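Local coordinates for beta-galactosidase (Bacillus circulans subsp. alkalophilus, PDB 3TTY), which hydrolyses terminal beta-D-galactose residues from beta-galactosides in the active site of a TIM barrel, each subunit also carrying a trimerisation domain, at residues I419-Y423 and V424-H428; D432-K436 and Q437-T441; D592-Q595 and G596-A599. All coordinates share one frame; numbering follows the deposited sequence.

Contact 1 (I419-Y423 and V424-H428); sequences IALNY and VNEVH
Asn422 turns its side chain back along the first turn of helix 423-435 and caps that turn. Its CB lies against Asn425, 3.6 Å from Asn425 OD1. From there CG stands anti to the backbone N (chi1 179°), which carries the amide over that of Asn425. The two planes are 15° apart and stacked, with Asn422 CG 3.5 Å from Asn425 CG. At the tip, OD1 accepts from Asn425 N at 2.8 Å, a nearly straight bond whose donor is tilted from the carbonyl plane. ND2 ends over the carboxamide of its partner, closest to Asn425 OD1. This is the N-cap bond that satisfies a backbone N-H for which a first turn has no preceding carbonyl.

Behind the cap the regular pattern starts, with Glu426 N donating to Asn422 O at 3.1 Å. A water accepts from Asn422 N (3.0 Å) and lies very close to Glu426 OE2, a short contact whose details are doubtful; the bent glutamate chain brings its carboxylate to this side. The same oxygen forms a salt bridge with Lys429, while OE1 bonds to Ser588 on strand 587-589. One turn on, Val427 CG2 sits over a face of the Tyr423 ring, 4.1 Å from the centroid and 27° off the normal, which defines a CH-pi contact.

Tyr423 also packs on helix 405-413, and its OH takes a bond from Asp404 N. Val424 and Val427 reach helix 284-296 of the barrel, through Phe286 and Met289 respectively, so that the first turn of helix 423-435 is set between helices 405-413 and 284-296, with its glutamate joined to strand 587-589.

Contact 2 (D432-K436 and Q437-T441); sequences DALYK and QNIQT
A Schellman motif closes the C-terminal end of helix 423-435, and its two diagnostic bonds join 432-436 to 437-441. Ile439 N donates to Leu434 O at 3.3 Å and Asn438 N to Tyr435 O at 3.0 Å, with Asn438 in the C-prime position at a positive phi of 57°. Leu434 O is gripped twice, since Gln437 N also reaches it, at 2.9 Å; the two donors come from opposite faces of the carbonyl plane.

The side chain of Leu434 fills the inside of this bend. CD1 lies 3.5 Å from Thr441 CG2, and CD2 rests against both that methyl and Ile439 CG2, the latter at 3.7 Å. Trimming it to an alanine would probably open a gap where CD1 and CD2 lay, taking from Ile439 CG2 its contact with CD2 and from Thr441 CG2 most of its packing.

On another side, Gln437 extends beyond CG, and a water bridges the helix end by donating to Ala433 O and accepting from Gln437 NE2 at 2.8 Å. NE2 is held further by Gln595 O. Lys436, also extended, turns back to Asp432 OD2 in a salt bridge whose hydrogen bond is weak (3.2 Å from NZ). The Asn438 amide bonds to Leu611 O and Thr613 OG1, before strand 617-624, and to Val619 N on the strand itself. Reversal at a left-handed residue, with an apolar side chain beyond it packed back on the last turn, is typical of Schellman helix ends, and here it steers the chain toward strand 441-444.

Contact 3 (D592-Q595 and G596-A599); sequences DFLQ and GLIA
Phe593 and Leu597, one turn apart, belong to the close-packed flank of this helix, whereas Asp592 and Gln595 mark its solvent side. Phe593 CE2 comes within 3.8 Å of Leu597 CD2, ordinary apolar packing in which the methyl approaches the ring obliquely. With CG of Leu597 anti to the backbone N (chi1 -176°), it is the second torsion (59°) that turns CD2 back to Phe593 CE2. The same CD2 also faces Leu594 CD2, more loosely, at 4.2 Å. The crowded point is Ile598, whose CG1 is modelled 2.9 Å from Leu594 O, so short that its exact value is doubtful. Beneath the side chains Leu597 N donates to Phe593 O at 2.8 Å.

These residues belong to helix 591-604, an amphipathic helix of the trimerisation domain that follows directly on strand 587-589. Phe593 packs on Leu537 and Leu597 on Trp534, both in a loop, while Leu594 and Ile598 press on helix 423-435 through Lys429, Tyr430, Ala433 and Leu434.

The other flank makes fewer side-chain contacts. Gln595 is exposed and extended, with CB and CG beside Gly596 N, the latter at 3.3 Å. Asp592 points off, joined to the next turn by its backbone, Gly596 N to Asp592 O at 3.1 Å. Ala599, small and partly exposed, sets its CB 3.4 Å from Gln595 O, the carbonyl that also accepts from Ala599 N.

In the fold
Followed from the N terminus, contact 1 closes the entry loop after helix 405-413 onto helix 423-435. Contact 2 closes the exit of the same helix, about 18 Å away between centres, before strand 441-444. Contact 3 lies much later in the chain, within helix 591-604 rather than in a loop. All three run in series, so none nests in or crosses another. Contacts 2 and 3 nonetheless meet in space: Leu434 CD2 is 3.6 Å from Ile598 CG2, and Ala433 CB is equally near Ile598 CG1. The two helices thus pack side by side within the trimerisation domain, with contact 1 about 6 Å from contact 3 at the nearest atoms.

Contact 1 (I419-Y423 and V424-H428)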
ATOM      1  N   ILE A 419     -14.210  10.212   2.935  1.00 25.99           N
ATOM      2  CA  ILE A 419     -12.817  10.030   3.323  1.00 28.35           C
ATOM      3  C   ILE A 419     -11.986  11.300   3.130  1.00 24.62           C
ATOM      4  O   ILE A 419     -10.821  11.342   3.507  1.00 28.76           O
ATOM      5  CB  ILE A 419     -12.168   8.839   2.603  1.00 20.88           C
ATOM      6  CG1 ILE A 419     -12.204   9.039   1.090  1.00 24.05           C
ATOM      7  CG2 ILE A 419     -12.881   7.548   2.991  1.00 21.88           C
ATOM      8  CD1 ILE A 419     -11.356   8.024   0.321  1.00 25.55           C
ATOM      9  N   ALA A 420     -12.583  12.342   2.560  1.00 27.40           N
ATOM     10  CA  ALA A 420     -11.891  13.631   2.441  1.00 26.31           C
ATOM     11  C   ALA A 420     -12.143  14.529   3.649  1.00 20.75           C
ATOM     12  O   ALA A 420     -11.610  15.631   3.727  1.00 26.86           O
ATOM     13  CB  ALA A 420     -12.274  14.351   1.158  1.00 22.13           C
ATOM     14  N   LEU A 421     -12.948  14.055   4.594  1.00 24.72           N
ATOM     15  CA  LEU A 421     -13.138  14.786   5.847  1.00 24.93           C
ATOM     16  C   LEU A 421     -12.029  14.440   6.814  1.00 22.36           C
ATOM     17  O   LEU A 421     -11.843  13.280   7.189  1.00 25.10           O
ATOM     18  CB  LEU A 421     -14.510  14.505   6.481  1.00 23.21           C
ATOM     19  CG  LEU A 421     -14.787  15.185   7.829  1.00 24.64           C
ATOM     20  CD1 LEU A 421     -14.711  16.708   7.721  1.00 18.24           C
ATOM     21  CD2 LEU A 421     -16.133  14.732   8.433  1.00 21.20           C
ATOM     22  N   ASN A 422     -11.270  15.453   7.195  1.00 19.26           N
ATOM     23  CA  ASN A 422     -10.206  15.282   8.167  1.00 20.97           C
ATOM     24  C   ASN A 422     -10.449  16.252   9.311  1.00 19.09           C
ATOM     25  O   ASN A 422     -10.375  17.475   9.128  1.00 21.00           O
ATOM     26  CB  ASN A 422      -8.851  15.532   7.496  1.00 21.66           C
ATOM     27  CG  ASN A 422      -7.684  15.397   8.452  1.00 26.97           C
ATOM     28  OD1 ASN A 422      -7.619  16.078   9.477  1.00 24.42           O
ATOM     29  ND2 ASN A 422      -6.747  14.516   8.116  1.00 29.43           N
ATOM     30  N   TYR A 423     -10.772  15.707  10.481  1.00 19.60           N
ATOM     31  CA  TYR A 423     -11.170  16.517  11.638  1.00 18.89           C
ATOM     32  C   TYR A 423     -10.143  17.578  11.988  1.00 21.50           C
ATOM     33  O   TYR A 423     -10.466  18.772  12.059  1.00 21.27           O
ATOM     34  CB  TYR A 423     -11.433  15.627  12.850  1.00 17.06           C
ATOM     35  CG  TYR A 423     -11.806  16.348  14.136  1.00 15.90           C
ATOM     36  CD1 TYR A 423     -12.779  17.334  14.154  1.00 16.90           C
ATOM     37  CD2 TYR A 423     -11.213  15.992  15.344  1.00 17.34           C
ATOM     38  CE1 TYR A 423     -13.140  17.971  15.340  1.00 14.70           C
ATOM     39  CE2 TYR A 423     -11.565  16.607  16.528  1.00 14.01           C
ATOM     40  CZ  TYR A 423     -12.528  17.598  16.520  1.00 16.84           C
ATOM     41  OH  TYR A 423     -12.856  18.225  17.696  1.00 13.63           O
ATOM     42  N   VAL A 424      -8.909  17.144  12.211  1.00 17.97           N
ATOM     43  CA  VAL A 424      -7.856  18.070  12.602  1.00 23.78           C
ATOM     44  C   VAL A 424      -7.633  19.150  11.541  1.00 21.05           C
ATOM     45  O   VAL A 424      -7.449  20.330  11.883  1.00 22.70           O
ATOM     46  CB  VAL A 424      -6.532  17.340  12.966  1.00 25.40           C
ATOM     47  CG1 VAL A 424      -5.419  18.331  13.175  1.00 21.89           C
ATOM     48  CG2 VAL A 424      -6.727  16.480  14.218  1.00 18.84           C
ATOM     49  N   ASN A 425      -7.673  18.770  10.265  1.00 18.76           N
ATOM     50  CA  ASN A 425      -7.516  19.758   9.194  1.00 20.13           C
ATOM     51  C   ASN A 425      -8.563  20.875   9.306  1.00 21.21           C
ATOM     52  O   ASN A 425      -8.239  22.060   9.186  1.00 21.90           O
ATOM     53  CB  ASN A 425      -7.578  19.116   7.797  1.00 21.31           C
ATOM     54  CG  ASN A 425      -6.264  18.439   7.393  1.00 31.51           C
ATOM     55  OD1 ASN A 425      -6.201  17.744   6.374  1.00 31.61           O
ATOM     56  ND2 ASN A 425      -5.216  18.632   8.191  1.00 26.91           N
ATOM     57  N   GLU A 426      -9.820  20.489   9.526  1.00 22.76           N
ATOM     58  CA  GLU A 426     -10.900  21.460   9.696  1.00 20.68           C
ATOM     59  C   GLU A 426     -10.676  22.330  10.921  1.00 17.68           C
ATOM     60  O   GLU A 426     -10.819  23.542  10.841  1.00 20.68           O
ATOM     61  CB  GLU A 426     -12.265  20.773   9.769  1.00 19.90           C
ATOM     62  CG  GLU A 426     -12.596  19.962   8.540  1.00 16.91           C
ATOM     63  CD  GLU A 426     -12.640  20.807   7.272  1.00 21.89           C
ATOM     64  OE1 GLU A 426     -13.398  21.807   7.222  1.00 19.32           O
ATOM     65  OE2 GLU A 426     -11.907  20.470   6.318  1.00 22.91           O
ATOM     66  N   VAL A 427     -10.315  21.727  12.050  1.00 18.85           N
ATOM     67  CA  VAL A 427     -10.064  22.527  13.244  1.00 18.44           C
ATOM     68  C   VAL A 427      -8.963  23.553  12.949  1.00 21.70           C
ATOM     69  O   VAL A 427      -9.076  24.723  13.317  1.00 19.23           O
ATOM     70  CB  VAL A 427      -9.693  21.665  14.484  1.00 18.73           C
ATOM     71  CG1 VAL A 427      -9.207  22.553  15.625  1.00 20.12           C
ATOM     72  CG2 VAL A 427     -10.887  20.839  14.958  1.00 20.68           C
ATOM     73  N   HIS A 428      -7.913  23.112  12.258  1.00 19.04           N
ATOM     74  CA  HIS A 428      -6.808  23.988  11.889  1.00 19.53           C
ATOM     75  C   HIS A 428      -7.196  25.115  10.915  1.00 21.71           C
ATOM     76  O   HIS A 428      -6.649  26.212  10.993  1.00 24.11           O
ATOM     77  CB  HIS A 428      -5.628  23.174  11.331  1.00 21.79           C
ATOM     78  CG  HIS A 428      -4.467  24.014  10.893  1.00 28.37           C
ATOM     79  ND1 HIS A 428      -4.043  24.080   9.582  1.00 22.88           N
ATOM     80  CD2 HIS A 428      -3.645  24.836  11.595  1.00 20.68           C
ATOM     81  CE1 HIS A 428      -3.016  24.904   9.493  1.00 24.69           C
ATOM     82  NE2 HIS A 428      -2.755  25.375  10.702  1.00 24.79           N
TER
HETATM   83  O   HOH W   1     -10.979  18.134   5.982  1.00 21.97           O

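Contact 2 (D432-K436 and Q437-T441)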
ATOM      1  N   ASP A 432      -5.921  28.653  11.934  1.00 22.51           N
ATOM      2  CA  ASP A 432      -5.075  29.373  10.987  1.00 20.67           C
ATOM      3  C   ASP A 432      -5.622  30.776  10.760  1.00 25.39           C
ATOM      4  O   ASP A 432      -4.906  31.765  10.903  1.00 25.99           O
ATOM      5  CB  ASP A 432      -5.057  28.611   9.663  1.00 21.64           C
ATOM      6  CG  ASP A 432      -3.871  28.967   8.782  1.00 28.74           C
ATOM      7  OD1 ASP A 432      -2.757  29.172   9.313  1.00 27.19           O
ATOM      8  OD2 ASP A 432      -4.051  29.019   7.541  1.00 30.80           O
ATOM      9  N   ALA A 433      -6.905  30.854  10.423  1.00 21.34           N
ATOM     10  CA  ALA A 433      -7.561  32.123  10.146  1.00 20.73           C
ATOM     11  C   ALA A 433      -7.376  33.114  11.289  1.00 24.76           C
ATOM     12  O   ALA A 433      -7.216  34.311  11.057  1.00 28.73           O
ATOM     13  CB  ALA A 433      -9.055  31.904   9.856  1.00 20.79           C
ATOM     14  N   LEU A 434      -7.406  32.619  12.521  1.00 22.78           N
ATOM     15  CA  LEU A 434      -7.171  33.483  13.673  1.00 24.47           C
ATOM     16  C   LEU A 434      -5.686  33.840  13.740  1.00 26.48           C
ATOM     17  O   LEU A 434      -5.324  35.007  13.889  1.00 22.03           O
ATOM     18  CB  LEU A 434      -7.632  32.804  14.961  1.00 22.71           C
ATOM     19  CG  LEU A 434      -9.159  32.675  15.139  1.00 24.84           C
ATOM     20  CD1 LEU A 434      -9.525  31.455  15.964  1.00 18.46           C
ATOM     21  CD2 LEU A 434      -9.734  33.924  15.784  1.00 21.73           C
ATOM     22  N   TYR A 435      -4.842  32.819  13.611  1.00 23.72           N
ATOM     23  CA  TYR A 435      -3.393  32.968  13.623  1.00 24.78           C
ATOM     24  C   TYR A 435      -2.964  34.101  12.694  1.00 24.32           C
ATOM     25  O   TYR A 435      -2.194  34.966  13.089  1.00 23.83           O
ATOM     26  CB  TYR A 435      -2.756  31.634  13.216  1.00 19.99           C
ATOM     27  CG  TYR A 435      -1.265  31.604  12.969  1.00 16.90           C
ATOM     28  CD1 TYR A 435      -0.383  31.205  13.966  1.00 22.24           C
ATOM     29  CD2 TYR A 435      -0.743  31.894  11.714  1.00 22.92           C
ATOM     30  CE1 TYR A 435       0.990  31.141  13.739  1.00 21.38           C
ATOM     31  CE2 TYR A 435       0.630  31.842  11.469  1.00 21.59           C
ATOM     32  CZ  TYR A 435       1.488  31.459  12.491  1.00 25.02           C
ATOM     33  OH  TYR A 435       2.842  31.390  12.265  1.00 29.18           O
ATOM     34  N   LYS A 436      -3.486  34.103  11.472  1.00 21.92           N
ATOM     35  CA  LYS A 436      -3.081  35.082  10.468  1.00 25.88           C
ATOM     36  C   LYS A 436      -3.431  36.521  10.823  1.00 25.56           C
ATOM     37  O   LYS A 436      -2.929  37.455  10.199  1.00 27.82           O
ATOM     38  CB  LYS A 436      -3.688  34.738   9.115  1.00 27.82           C
ATOM     39  CG  LYS A 436      -3.055  33.544   8.443  1.00 29.73           C
ATOM     40  CD  LYS A 436      -3.852  33.155   7.203  1.00 32.81           C
ATOM     41  CE  LYS A 436      -3.211  31.971   6.495  1.00 40.41           C
ATOM     42  NZ  LYS A 436      -4.110  31.388   5.447  1.00 59.30           N
ATOM     43  N   GLN A 437      -4.292  36.699  11.817  1.00 22.06           N
ATOM     44  CA  GLN A 437      -4.727  38.029  12.196  1.00 25.89           C
ATOM     45  C   GLN A 437      -4.226  38.375  13.587  1.00 25.76           C
ATOM     46  O   GLN A 437      -4.570  39.420  14.131  1.00 26.78           O
ATOM     47  CB  GLN A 437      -6.257  38.160  12.103  1.00 23.60           C
ATOM     48  CG  GLN A 437      -6.786  37.849  10.703  1.00 26.34           C
ATOM     49  CD  GLN A 437      -8.306  37.907  10.606  1.00 29.68           C
ATOM     50  OE1 GLN A 437      -8.965  38.577  11.400  1.00 32.68           O
ATOM     51  NE2 GLN A 437      -8.866  37.205   9.625  1.00 26.22           N
ATOM     52  N   ASN A 438      -3.392  37.501  14.144  1.00 20.80           N
ATOM     53  CA  ASN A 438      -2.837  37.722  15.472  1.00 25.11           C
ATOM     54  C   ASN A 438      -3.947  37.896  16.518  1.00 26.02           C
ATOM     55  O   ASN A 438      -3.819  38.679  17.463  1.00 25.20           O
ATOM     56  CB  ASN A 438      -1.879  38.926  15.477  1.00 25.24           C
ATOM     57  CG  ASN A 438      -0.743  38.783  14.462  1.00 28.68           C
ATOM     58  OD1 ASN A 438      -0.198  37.693  14.263  1.00 30.64           O
ATOM     59  ND2 ASN A 438      -0.389  39.883  13.813  1.00 27.52           N
ATOM     60  N   ILE A 439      -5.042  37.168  16.334  1.00 24.43           N
ATOM     61  CA  ILE A 439      -6.105  37.162  17.329  1.00 27.29           C
ATOM     62  C   ILE A 439      -5.716  36.131  18.361  1.00 24.86           C
ATOM     63  O   ILE A 439      -5.554  34.958  18.036  1.00 25.87           O
ATOM     64  CB  ILE A 439      -7.479  36.762  16.732  1.00 30.08           C
ATOM     65  CG1 ILE A 439      -7.842  37.626  15.515  1.00 25.40           C
ATOM     66  CG2 ILE A 439      -8.564  36.846  17.797  1.00 20.63           C
ATOM     67  CD1 ILE A 439      -8.385  38.988  15.875  1.00 28.56           C
ATOM     68  N   GLN A 440      -5.547  36.568  19.601  1.00 24.86           N
ATOM     69  CA  GLN A 440      -5.151  35.670  20.672  1.00 21.75           C
ATOM     70  C   GLN A 440      -6.235  34.618  20.877  1.00 25.96           C
ATOM     71  O   GLN A 440      -7.408  34.950  21.051  1.00 24.83           O
ATOM     72  CB  GLN A 440      -4.925  36.458  21.954  1.00 22.31           C
ATOM     73  CG  GLN A 440      -4.474  35.609  23.129  1.00 22.21           C
ATOM     74  CD  GLN A 440      -3.054  35.077  22.967  1.00 28.03           C
ATOM     75  OE1 GLN A 440      -2.293  35.529  22.095  1.00 23.71           O
ATOM     76  NE2 GLN A 440      -2.693  34.104  23.807  1.00 21.32           N
ATOM     77  N   THR A 441      -5.844  33.350  20.851  1.00 23.82           N
ATOM     78  CA  THR A 441      -6.810  32.263  20.892  1.00 23.88           C
ATOM     79  C   THR A 441      -6.331  31.113  21.778  1.00 22.10           C
ATOM     80  O   THR A 441      -5.132  30.832  21.861  1.00 24.93           O
ATOM     81  CB  THR A 441      -7.051  31.708  19.482  1.00 24.80           C
ATOM     82  OG1 THR A 441      -5.815  31.204  18.979  1.00 36.85           O
ATOM     83  CG2 THR A 441      -7.516  32.790  18.546  1.00 21.16           C
TER
HETATM   84  O   HOH W   2      -7.260  35.270   8.302  1.00 29.60           O

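Contact 3 (D592-Q595 and G596-A599)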
ATOM      1  N   ASP A 592      -9.910  32.712   2.335  1.00 24.59           N
ATOM      2  CA  ASP A 592     -10.346  34.100   2.245  1.00 30.70           C
ATOM      3  C   ASP A 592     -11.679  34.268   2.976  1.00 29.75           C
ATOM      4  O   ASP A 592     -11.875  35.247   3.705  1.00 30.10           O
ATOM      5  CB  ASP A 592     -10.462  34.565   0.784  1.00 28.25           C
ATOM      6  CG  ASP A 592      -9.117  34.574   0.055  1.00 37.86           C
ATOM      7  OD1 ASP A 592      -8.051  34.738   0.711  1.00 30.71           O
ATOM      8  OD2 ASP A 592      -9.134  34.413  -1.187  1.00 39.25           O
ATOM      9  N   PHE A 593     -12.591  33.315   2.791  1.00 24.37           N
ATOM     10  CA  PHE A 593     -13.861  33.367   3.510  1.00 27.02           C
ATOM     11  C   PHE A 593     -13.634  33.372   5.016  1.00 26.41           C
ATOM     12  O   PHE A 593     -14.151  34.238   5.723  1.00 24.99           O
ATOM     13  CB  PHE A 593     -14.786  32.206   3.139  1.00 26.89           C
ATOM     14  CG  PHE A 593     -16.072  32.196   3.926  1.00 27.28           C
ATOM     15  CD1 PHE A 593     -17.177  32.910   3.483  1.00 23.84           C
ATOM     16  CD2 PHE A 593     -16.162  31.503   5.125  1.00 23.94           C
ATOM     17  CE1 PHE A 593     -18.354  32.908   4.202  1.00 22.47           C
ATOM     18  CE2 PHE A 593     -17.334  31.501   5.850  1.00 25.23           C
ATOM     19  CZ  PHE A 593     -18.433  32.208   5.384  1.00 23.37           C
ATOM     20  N   LEU A 594     -12.856  32.408   5.503  1.00 24.65           N
ATOM     21  CA  LEU A 594     -12.572  32.321   6.933  1.00 25.55           C
ATOM     22  C   LEU A 594     -11.861  33.560   7.469  1.00 26.66           C
ATOM     23  O   LEU A 594     -12.074  33.951   8.616  1.00 24.74           O
ATOM     24  CB  LEU A 594     -11.807  31.040   7.277  1.00 21.15           C
ATOM     25  CG  LEU A 594     -12.628  29.748   7.140  1.00 23.67           C
ATOM     26  CD1 LEU A 594     -11.755  28.531   7.411  1.00 23.33           C
ATOM     27  CD2 LEU A 594     -13.852  29.755   8.060  1.00 21.65           C
ATOM     28  N   GLN A 595     -11.025  34.182   6.642  1.00 26.68           N
ATOM     29  CA  GLN A 595     -10.438  35.460   7.019  1.00 26.90           C
ATOM     30  C   GLN A 595     -11.537  36.469   7.344  1.00 25.26           C
ATOM     31  O   GLN A 595     -11.545  37.062   8.421  1.00 27.96           O
ATOM     32  CB  GLN A 595      -9.547  36.013   5.904  1.00 31.85           C
ATOM     33  CG  GLN A 595      -9.267  37.502   6.061  1.00 35.98           C
ATOM     34  CD  GLN A 595      -8.237  38.037   5.076  1.00 46.33           C
ATOM     35  OE1 GLN A 595      -7.391  38.853   5.442  1.00 52.77           O
ATOM     36  NE2 GLN A 595      -8.312  37.593   3.819  1.00 40.55           N
ATOM     37  N   GLY A 596     -12.462  36.652   6.403  1.00 27.82           N
ATOM     38  CA  GLY A 596     -13.567  37.582   6.564  1.00 27.39           C
ATOM     39  C   GLY A 596     -14.473  37.259   7.737  1.00 23.88           C
ATOM     40  O   GLY A 596     -14.792  38.138   8.547  1.00 23.99           O
ATOM     41  N   LEU A 597     -14.875  35.994   7.832  1.00 23.29           N
ATOM     42  CA  LEU A 597     -15.741  35.523   8.908  1.00 23.41           C
ATOM     43  C   LEU A 597     -15.152  35.831  10.279  1.00 24.73           C
ATOM     44  O   LEU A 597     -15.798  36.447  11.133  1.00 24.02           O
ATOM     45  CB  LEU A 597     -15.993  34.018   8.770  1.00 24.13           C
ATOM     46  CG  LEU A 597     -16.976  33.437   9.794  1.00 23.88           C
ATOM     47  CD1 LEU A 597     -18.320  34.133   9.661  1.00 25.71           C
ATOM     48  CD2 LEU A 597     -17.133  31.920   9.657  1.00 25.15           C
ATOM     49  N   ILE A 598     -13.912  35.405  10.475  1.00 26.09           N
ATOM     50  CA  ILE A 598     -13.190  35.643  11.716  1.00 22.91           C
ATOM     51  C   ILE A 598     -13.090  37.121  12.056  1.00 25.51           C
ATOM     52  O   ILE A 598     -13.310  37.529  13.196  1.00 29.04           O
ATOM     53  CB  ILE A 598     -11.777  35.079  11.601  1.00 24.04           C
ATOM     54  CG1 ILE A 598     -11.854  33.556  11.510  1.00 27.37           C
ATOM     55  CG2 ILE A 598     -10.933  35.511  12.776  1.00 23.69           C
ATOM     56  CD1 ILE A 598     -12.573  32.910  12.671  1.00 23.88           C
ATOM     57  N   ALA A 599     -12.731  37.919  11.058  1.00 27.55           N
ATOM     58  CA  ALA A 599     -12.653  39.362  11.221  1.00 25.92           C
ATOM     59  C   ALA A 599     -13.999  39.944  11.671  1.00 22.71           C
ATOM     60  O   ALA A 599     -14.057  40.801  12.563  1.00 28.11           O
ATOM     61  CB  ALA A 599     -12.193  40.008   9.915  1.00 24.53           C
TER